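Local coordinates for ErfK/YbiS/YcfS/YnhG family protein (Xylanimonas cellulosilytica, PDB 4LPQ) that probably acts as a peptidoglycan L,D-transpeptidase in cell wall biosynthesis, in this piece joining a putative peptidoglycan-binding domain to the YkuD-type catalytic domain, at residues A[19-22]-A[23-26]; A[47-50]-A[51-55]; A[62-65]-A[66-70]. All coordinates share one frame; numbering follows the deposited sequence.

Contact 1 (A[19-22]-A[23-26])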
ATOM      1  N   GLU A  19      23.652   3.201   4.462  1.00 19.90           N
ATOM      2  CA  GLU A  19      22.913   2.002   4.056  1.00 19.59           C
ATOM      3  C   GLU A  19      21.400   2.264   3.968  1.00 17.79           C
ATOM      4  O   GLU A  19      20.726   1.667   3.131  1.00 18.95           O
ATOM      5  CB  GLU A  19      23.290   0.807   4.893  1.00 25.86           C
ATOM      6  CG  GLU A  19      24.779   0.479   4.582  1.00 32.89           C
ATOM      7  CD  GLU A  19      25.112   0.401   2.974  1.00 41.58           C
ATOM      8  OE1 GLU A  19      24.431  -0.537   2.365  1.00 25.84           O
ATOM      9  OE2 GLU A  19      26.007   1.235   2.372  1.00 40.62           O
ATOM     10  N   VAL A  20      20.900   3.145   4.833  1.00 16.87           N
ATOM     11  CA  VAL A  20      19.509   3.532   4.730  1.00 14.55           C
ATOM     12  C   VAL A  20      19.282   4.310   3.428  1.00 15.30           C
ATOM     13  O   VAL A  20      18.304   4.093   2.711  1.00 15.33           O
ATOM     14  CB  VAL A  20      19.061   4.343   5.913  1.00 15.08           C
ATOM     15  CG1 VAL A  20      17.657   4.886   5.723  1.00 15.16           C
ATOM     16  CG2 VAL A  20      19.137   3.527   7.163  1.00 17.25           C
ATOM     17  N   LEU A  21      20.153   5.265   3.137  1.00 17.49           N
ATOM     18  CA  LEU A  21      20.061   6.039   1.920  1.00 17.42           C
ATOM     19  C   LEU A  21      19.988   5.128   0.659  1.00 16.00           C
ATOM     20  O   LEU A  21      19.139   5.273  -0.216  1.00 17.68           O
ATOM     21  CB  LEU A  21      21.204   7.052   1.815  1.00 19.86           C
ATOM     22  CG  LEU A  21      21.170   7.904   0.520  1.00 24.97           C
ATOM     23  CD1 LEU A  21      20.079   8.795   0.625  1.00 37.04           C
ATOM     24  CD2 LEU A  21      22.402   8.758   0.501  1.00 37.86           C
ATOM     25  N   ALA A  22      20.900   4.137   0.641  1.00 17.41           N
ATOM     26  CA  ALA A  22      20.942   3.187  -0.453  1.00 18.27           C
ATOM     27  C   ALA A  22      19.681   2.356  -0.566  1.00 16.35           C
ATOM     28  O   ALA A  22      19.158   2.186  -1.679  1.00 16.98           O
ATOM     29  CB  ALA A  22      22.161   2.288  -0.285  1.00 19.10           C
ATOM     30  N   LEU A  23      19.133   1.944   0.563  1.00 15.23           N
ATOM     31  CA  LEU A  23      17.884   1.237   0.564  1.00 13.46           C
ATOM     32  C   LEU A  23      16.756   2.101   0.011  1.00 14.50           C
ATOM     33  O   LEU A  23      15.968   1.625  -0.822  1.00 14.27           O
ATOM     34  CB  LEU A  23      17.576   0.881   2.015  1.00 14.92           C
ATOM     35  CG  LEU A  23      16.136   0.394   2.264  1.00 13.86           C
ATOM     36  CD1 LEU A  23      15.867  -0.990   1.621  1.00 14.42           C
ATOM     37  CD2 LEU A  23      15.921   0.293   3.811  1.00 15.21           C
ATOM     38  N   GLN A  24      16.650   3.335   0.455  1.00 14.29           N
ATOM     39  CA  GLN A  24      15.587   4.186   0.042  1.00 15.27           C
ATOM     40  C   GLN A  24      15.685   4.405  -1.470  1.00 15.18           C
ATOM     41  O   GLN A  24      14.658   4.399  -2.166  1.00 14.59           O
ATOM     42  CB  GLN A  24      15.662   5.528   0.744  1.00 14.72           C
ATOM     43  CG  GLN A  24      15.370   5.405   2.220  1.00 13.34           C
ATOM     44  CD  GLN A  24      15.769   6.676   2.983  1.00 14.53           C
ATOM     45  OE1 GLN A  24      16.768   7.345   2.676  1.00 16.38           O
ATOM     46  NE2 GLN A  24      15.002   7.025   4.026  1.00 15.88           N
ATOM     47  N   GLN A  25      16.902   4.643  -1.984  1.00 15.24           N
ATOM     48  CA  GLN A  25      17.050   4.840  -3.398  1.00 15.76           C
ATOM     49  C   GLN A  25      16.704   3.606  -4.223  1.00 16.03           C
ATOM     50  O   GLN A  25      16.112   3.695  -5.305  1.00 16.78           O
ATOM     51  CB  GLN A  25      18.419   5.382  -3.736  1.00 18.69           C
ATOM     52  CG  GLN A  25      18.468   5.935  -5.115  1.00 21.41           C
ATOM     53  CD  GLN A  25      17.538   7.091  -5.395  1.00 26.30           C
ATOM     54  OE1 GLN A  25      17.540   8.149  -4.735  1.00 28.17           O
ATOM     55  NE2 GLN A  25      16.698   6.879  -6.407  1.00 24.75           N
ATOM     56  N   ARG A  26      17.081   2.428  -3.732  1.00 14.28           N
ATOM     57  CA  ARG A  26      16.760   1.215  -4.426  1.00 14.56           C
ATOM     58  C   ARG A  26      15.233   0.933  -4.482  1.00 12.70           C
ATOM     59  O   ARG A  26      14.686   0.603  -5.550  1.00 14.23           O
ATOM     60  CB  ARG A  26      17.475   0.056  -3.750  1.00 15.29           C
ATOM     61  CG  ARG A  26      17.235  -1.296  -4.362  1.00 14.64           C
ATOM     62  CD  ARG A  26      17.694  -1.322  -5.818  1.00 17.64           C
ATOM     63  NE  ARG A  26      17.731  -2.686  -6.278  1.00 17.02           N
ATOM     64  CZ  ARG A  26      17.809  -3.048  -7.557  1.00 15.49           C
ATOM     65  NH1 ARG A  26      17.816  -2.114  -8.515  1.00 19.12           N
ATOM     66  NH2 ARG A  26      17.858  -4.319  -7.938  1.00 17.26           N
TER

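Contact 2 (A[47-50]-A[51-55])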
ATOM      1  N   GLN A  47       6.686   2.287   5.334  1.00 12.06           N
ATOM      2  CA  GLN A  47       5.636   1.891   4.409  1.00 12.03           C
ATOM      3  C   GLN A  47       6.231   1.201   3.166  1.00 10.65           C
ATOM      4  O   GLN A  47       5.727   0.192   2.714  1.00 12.41           O
ATOM      5  CB  GLN A  47       4.774   3.083   3.991  1.00 11.72           C
ATOM      6  CG  GLN A  47       3.921   3.667   5.115  1.00 11.64           C
ATOM      7  CD  GLN A  47       2.820   2.707   5.494  1.00 11.85           C
ATOM      8  OE1 GLN A  47       2.771   2.238   6.730  1.00 15.80           O
ATOM      9  NE2 GLN A  47       1.991   2.412   4.617  1.00  9.61           N
ATOM     10  N   ALA A  48       7.314   1.785   2.666  1.00 11.85           N
ATOM     11  CA  ALA A  48       7.931   1.211   1.457  1.00 12.00           C
ATOM     12  C   ALA A  48       8.580  -0.132   1.698  1.00 11.59           C
ATOM     13  O   ALA A  48       8.503  -1.051   0.894  1.00 12.08           O
ATOM     14  CB  ALA A  48       8.951   2.175   0.872  1.00 12.47           C
ATOM     15  N   VAL A  49       9.289  -0.260   2.862  1.00 10.93           N
ATOM     16  CA  VAL A  49       9.857  -1.569   3.215  1.00 10.95           C
ATOM     17  C   VAL A  49       8.828  -2.656   3.388  1.00 10.91           C
ATOM     18  O   VAL A  49       9.000  -3.774   2.944  1.00 11.21           O
ATOM     19  CB  VAL A  49      10.814  -1.468   4.434  1.00 11.79           C
ATOM     20  CG1 VAL A  49      11.342  -2.820   4.883  1.00 13.03           C
ATOM     21  CG2 VAL A  49      12.001  -0.550   4.111  1.00 12.21           C
ATOM     22  N   TRP A  50       7.751  -2.317   4.092  1.00 11.16           N
ATOM     23  CA  TRP A  50       6.653  -3.268   4.261  1.00 11.46           C
ATOM     24  C   TRP A  50       6.083  -3.658   2.919  1.00 10.96           C
ATOM     25  O   TRP A  50       5.822  -4.811   2.659  1.00 12.02           O
ATOM     26  CB  TRP A  50       5.603  -2.694   5.146  1.00 10.99           C
ATOM     27  CG  TRP A  50       5.931  -2.682   6.631  1.00 11.59           C
ATOM     28  CD1 TRP A  50       6.880  -3.399   7.286  1.00 11.32           C
ATOM     29  CD2 TRP A  50       5.264  -1.928   7.642  1.00 10.36           C
ATOM     30  NE1 TRP A  50       6.826  -3.178   8.644  1.00 11.57           N
ATOM     31  CE2 TRP A  50       5.845  -2.269   8.919  1.00 11.59           C
ATOM     32  CE3 TRP A  50       4.226  -1.032   7.622  1.00 11.47           C
ATOM     33  CZ2 TRP A  50       5.433  -1.687  10.095  1.00 12.39           C
ATOM     34  CZ3 TRP A  50       3.788  -0.459   8.788  1.00 13.24           C
ATOM     35  CH2 TRP A  50       4.379  -0.790  10.006  1.00 13.03           C
ATOM     36  N   ALA A  51       5.896  -2.673   2.001  1.00 11.77           N
ATOM     37  CA  ALA A  51       5.403  -3.015   0.660  1.00 11.21           C
ATOM     38  C   ALA A  51       6.321  -3.970  -0.031  1.00 11.71           C
ATOM     39  O   ALA A  51       5.901  -4.883  -0.720  1.00 11.44           O
ATOM     40  CB  ALA A  51       5.250  -1.781  -0.135  1.00 12.37           C
ATOM     41  N   PHE A  52       7.631  -3.748   0.113  1.00 11.00           N
ATOM     42  CA  PHE A  52       8.608  -4.605  -0.519  1.00 10.58           C
ATOM     43  C   PHE A  52       8.589  -6.016   0.006  1.00 10.57           C
ATOM     44  O   PHE A  52       8.570  -6.996  -0.712  1.00 11.43           O
ATOM     45  CB  PHE A  52      10.000  -4.005  -0.380  1.00 10.74           C
ATOM     46  CG  PHE A  52      11.023  -4.834  -1.125  1.00 10.80           C
ATOM     47  CD1 PHE A  52      11.140  -4.732  -2.487  1.00 12.08           C
ATOM     48  CD2 PHE A  52      11.761  -5.784  -0.490  1.00 13.36           C
ATOM     49  CE1 PHE A  52      11.913  -5.596  -3.199  1.00 12.38           C
ATOM     50  CE2 PHE A  52      12.603  -6.646  -1.211  1.00 12.36           C
ATOM     51  CZ  PHE A  52      12.658  -6.580  -2.597  1.00 12.71           C
ATOM     52  N   GLN A  53       8.634  -6.129   1.339  1.00 10.47           N
ATOM     53  CA  GLN A  53       8.589  -7.451   1.987  1.00 11.27           C
ATOM     54  C   GLN A  53       7.306  -8.165   1.619  1.00 10.79           C
ATOM     55  O   GLN A  53       7.335  -9.365   1.331  1.00 12.21           O
ATOM     56  CB  GLN A  53       8.805  -7.390   3.499  1.00 11.11           C
ATOM     57  CG  GLN A  53      10.175  -6.901   3.903  1.00 11.73           C
ATOM     58  CD  GLN A  53      10.369  -6.770   5.347  1.00 12.20           C
ATOM     59  OE1 GLN A  53       9.522  -6.290   6.088  1.00 12.98           O
ATOM     60  NE2 GLN A  53      11.565  -7.196   5.762  1.00 13.34           N
ATOM     61  N   LYS A  54       6.171  -7.472   1.688  1.00 10.95           N
ATOM     62  CA  LYS A  54       4.924  -8.071   1.207  1.00 11.67           C
ATOM     63  C   LYS A  54       4.984  -8.580  -0.231  1.00 11.36           C
ATOM     64  O   LYS A  54       4.608  -9.697  -0.520  1.00 12.99           O
ATOM     65  CB  LYS A  54       3.801  -7.030   1.318  1.00 11.21           C
ATOM     66  CG  LYS A  54       3.354  -6.736   2.756  1.00 11.12           C
ATOM     67  CD  LYS A  54       2.408  -5.569   2.829  1.00 11.30           C
ATOM     68  CE  LYS A  54       1.648  -5.474   4.103  1.00 11.72           C
ATOM     69  NZ  LYS A  54       0.587  -4.399   3.986  1.00 11.95           N
ATOM     70  N   ALA A  55       5.480  -7.736  -1.124  1.00 11.70           N
ATOM     71  CA  ALA A  55       5.500  -8.077  -2.510  1.00 12.12           C
ATOM     72  C   ALA A  55       6.339  -9.359  -2.730  1.00 12.95           C
ATOM     73  O   ALA A  55       6.015 -10.243  -3.489  1.00 13.53           O
ATOM     74  CB  ALA A  55       6.037  -6.931  -3.309  1.00 12.83           C
TER

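Contact 3 (A[62-65]-A[66-70])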
ATOM      1  N   GLY A  62       9.954  -5.233   8.671  1.00 11.52           N
ATOM      2  CA  GLY A  62      10.657  -3.982   8.523  1.00 12.62           C
ATOM      3  C   GLY A  62      12.149  -4.018   8.681  1.00 12.63           C
ATOM      4  O   GLY A  62      12.755  -2.971   8.555  1.00 15.90           O
ATOM      5  N   VAL A  63      12.732  -5.181   8.895  1.00 11.76           N
ATOM      6  CA  VAL A  63      14.173  -5.279   9.125  1.00 11.33           C
ATOM      7  C   VAL A  63      14.798  -5.819   7.829  1.00 11.25           C
ATOM      8  O   VAL A  63      14.431  -6.946   7.398  1.00 12.64           O
ATOM      9  CB  VAL A  63      14.499  -6.135  10.296  1.00 12.22           C
ATOM     10  CG1 VAL A  63      16.014  -6.280  10.503  1.00 13.92           C
ATOM     11  CG2 VAL A  63      13.880  -5.619  11.581  1.00 13.04           C
ATOM     12  N   VAL A  64      15.688  -5.069   7.228  1.00 10.78           N
ATOM     13  CA  VAL A  64      16.302  -5.475   5.971  1.00 11.95           C
ATOM     14  C   VAL A  64      17.542  -6.323   6.255  1.00 11.63           C
ATOM     15  O   VAL A  64      18.657  -5.816   6.326  1.00 13.41           O
ATOM     16  CB  VAL A  64      16.600  -4.246   5.079  1.00 11.74           C
ATOM     17  CG1 VAL A  64      17.209  -4.683   3.769  1.00 15.11           C
ATOM     18  CG2 VAL A  64      15.326  -3.446   4.873  1.00 13.59           C
ATOM     19  N   GLY A  65      17.277  -7.576   6.558  1.00 12.54           N
ATOM     20  CA  GLY A  65      18.334  -8.539   6.793  1.00 14.29           C
ATOM     21  C   GLY A  65      18.755  -9.226   5.520  1.00 11.55           C
ATOM     22  O   GLY A  65      18.441  -8.824   4.402  1.00 12.40           O
ATOM     23  N   PRO A  66      19.493 -10.330   5.693  1.00 12.45           N
ATOM     24  CA  PRO A  66      20.099 -10.999   4.512  1.00 12.37           C
ATOM     25  C   PRO A  66      19.077 -11.388   3.420  1.00 12.48           C
ATOM     26  O   PRO A  66      19.303 -11.177   2.206  1.00 12.92           O
ATOM     27  CB  PRO A  66      20.766 -12.238   5.138  1.00 12.39           C
ATOM     28  CG  PRO A  66      21.230 -11.725   6.492  1.00 12.10           C
ATOM     29  CD  PRO A  66      20.091 -10.840   6.940  1.00 14.30           C
ATOM     30  N   GLN A  67      17.928 -11.970   3.818  1.00 11.95           N
ATOM     31  CA  GLN A  67      16.955 -12.402   2.838  1.00 13.32           C
ATOM     32  C   GLN A  67      16.300 -11.250   2.100  1.00 10.95           C
ATOM     33  O   GLN A  67      16.088 -11.325   0.873  1.00 12.34           O
ATOM     34  CB  GLN A  67      15.958 -13.303   3.504  1.00 13.10           C
ATOM     35  CG  GLN A  67      15.005 -14.014   2.547  1.00 13.28           C
ATOM     36  CD  GLN A  67      13.978 -14.878   3.205  1.00 15.10           C
ATOM     37  OE1 GLN A  67      13.588 -14.657   4.319  1.00 19.37           O
ATOM     38  NE2 GLN A  67      13.500 -15.835   2.455  1.00 18.26           N
ATOM     39  N   THR A  68      15.921 -10.212   2.848  1.00 11.62           N
ATOM     40  CA  THR A  68      15.362  -9.029   2.205  1.00 10.90           C
ATOM     41  C   THR A  68      16.337  -8.364   1.267  1.00 11.31           C
ATOM     42  O   THR A  68      15.991  -7.984   0.144  1.00 12.10           O
ATOM     43  CB  THR A  68      14.744  -8.061   3.259  1.00 12.06           C
ATOM     44  OG1 THR A  68      13.724  -8.697   3.989  1.00 12.72           O
ATOM     45  CG2 THR A  68      14.164  -6.843   2.584  1.00 11.94           C
ATOM     46  N   GLN A  69      17.593  -8.286   1.677  1.00 12.83           N
ATOM     47  CA  GLN A  69      18.622  -7.712   0.834  1.00 12.93           C
ATOM     48  C   GLN A  69      18.771  -8.514  -0.453  1.00 13.07           C
ATOM     49  O   GLN A  69      18.943  -7.937  -1.506  1.00 13.64           O
ATOM     50  CB  GLN A  69      19.956  -7.653   1.599  1.00 13.99           C
ATOM     51  CG  GLN A  69      21.063  -7.066   0.801  1.00 16.48           C
ATOM     52  CD  GLN A  69      20.846  -5.595   0.608  1.00 20.89           C
ATOM     53  OE1 GLN A  69      20.496  -4.872   1.529  1.00 28.35           O
ATOM     54  NE2 GLN A  69      21.088  -5.146  -0.607  1.00 21.22           N
ATOM     55  N   ALA A  70      18.708  -9.842  -0.361  1.00 12.75           N
ATOM     56  CA  ALA A  70      18.789 -10.636  -1.548  1.00 13.82           C
ATOM     57  C   ALA A  70      17.689 -10.322  -2.544  1.00 13.23           C
ATOM     58  O   ALA A  70      17.909 -10.243  -3.753  1.00 14.85           O
ATOM     59  CB  ALA A  70      18.829 -12.130  -1.210  1.00 16.93           C
TER

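Contact 1 (A[19-22]-A[23-26])
Val20 lays its CG1 methyl over one face of the Gln24 amide, 3.8 Å from CD. The backbone oxygen of Val20 lies on that same side, with Gln24 CG 3.3 Å from Val20 O. Beyond the oxygen end of the amide, Leu21 CD1 stands 4.2 Å from Gln24 OE1, and the two side chains run roughly perpendicular. The Gln24 chain starts beside its own backbone N (chi1 -68°) and then extends, which carries the amide back along Val20. Partners outside this turn fix its rotation. OE1 accepts from Gly39 N, while NE2 donates to Thr45 OG1 and Asp38 OD1. The buried amide is therefore satisfied at both ends.

Four backbone bonds link each residue of 19-22 to the one four places on. The bond from Gln24 N to Val20 O measures 2.9 Å, and that from Arg26 N to Ala22 O is also 2.9 Å. Leu23 CB sits 3.4 Å from Val20 O, and its side chain is buried. Arg26 heads away from this turn, and its NH2 reaches Leu72 O. The pattern is that of a regular alpha-helix, here the first helix, 18-30, of the putative peptidoglycan-binding domain.

Contact 2 (A[47-50]-A[51-55])
Gln53 meets Val49 and Trp50 through van der Waals contact. Val49 CG1 lies 4.1 Å from Gln53 CD, and the two side chains run alongside each other. Gln53 OE1 comes to the edge of the Trp50 ring, near its plane and 4.1 Å from CD1. The ring and amide planes differ by only 19°. Lys54 passes close to the Trp50 carbonyl, with CG 3.1 Å from Trp50 O.

The hydrogen bonds within the turn are all backbone. Gln53 N to Val49 O is 2.9 Å and nearly straight, at 174° about the hydrogen. Lys54 N to Trp50 O is also 2.9 Å.

The polar ends of Gln53 and Lys54 make hydrogen bonds outside this turn. Gln53 OE1 accepts from Gly62 N, and NE2 donates to Asp61 OD1 and Thr68 OG1. The extended Lys54 chain brings NZ to Asn110 OD1 and Gln95 O. A leucine in place of Gln53 would probably leave Gly62 N without its acceptor and Asp61 and Thr68 without their shared donor.

Phe52 meets Tyr32 edge-to-face and also touches helices 18-30 and 66-74. Alpha-helix 43-56 thus packs against both other helices of the putative peptidoglycan-binding domain.

Contact 3 (A[62-65]-A[66-70])
Gly65 and Pro66 open helix 66-74, with Gly65 at the N-cap and Pro66 as the first helical residue. The glycine O accepts from Gln69 N at 2.9 Å. The N-H...O angle is 165°, and the donor comes in almost in line with the carbonyl (C=O...N 171°). This bond closes the first turn of the helix. Gln69 CB also lies near that oxygen, 3.4 Å from Gly65 O. A beta-carbon at Gly65 would probably come too close to Pro66 CD, so the lack of a side chain suits this conformation.

The chain enters the helix through an inverse gamma turn centred on Val64. The turn is closed by a weak bond of 3.0 Å from Gly65 N to Val63 O. This entry lies in the putative peptidoglycan-binding domain, in the link from helix 43-56 to helix 66-74. Asp61 OD1 accepts from Val63 N, and Val64 makes backbone bonds with Pro11.

Val64 CG1 carries the side-chain contact with the new helix. It touches Thr68 CG2 at 3.9 Å, and the two side chains cross at about a right angle. With OG1 of Thr68 beside the backbone N (chi1 -59°), its methyl is the branch that meets the valine. The Thr68 hydroxyl is hydrogen-bonded to Gln53 NE2. Gln69 OE1 approaches the same Val64 CG1 methyl at 4.0 Å. A bend at the second torsion of Gln69 brings OE1 round to that methyl, and NE2 donates to Asp73 OD1. Further into the domain, Val64 rests on Val49, and Thr68 on Phe52.

Overall arrangement
The three contacts follow one another along the chain of the putative peptidoglycan-binding domain, on helices 18-30 and 43-56 and at the loop-to-helix entry of 66-74. The centre of contact 1 is about 14 Å from that of contact 2 and about 12 Å from that of contact 3. Leu23 of contact 1 joins them: Leu23 CD2 lies 4.0 Å from Val49 CG2 of contact 2 and 3.9 Å from Val64 CG2 of contact 3. The centres of contacts 2 and 3 are about 11 Å apart, and the Gln53 amide ties them, with Gln53 OE1 2.8 Å from Gly62 N. In contact 2, the side chain of Gln47 is about 11 Å from that of His167, a predicted active-site residue. Contacts 1 and 3 lie away from the predicted catalytic residues.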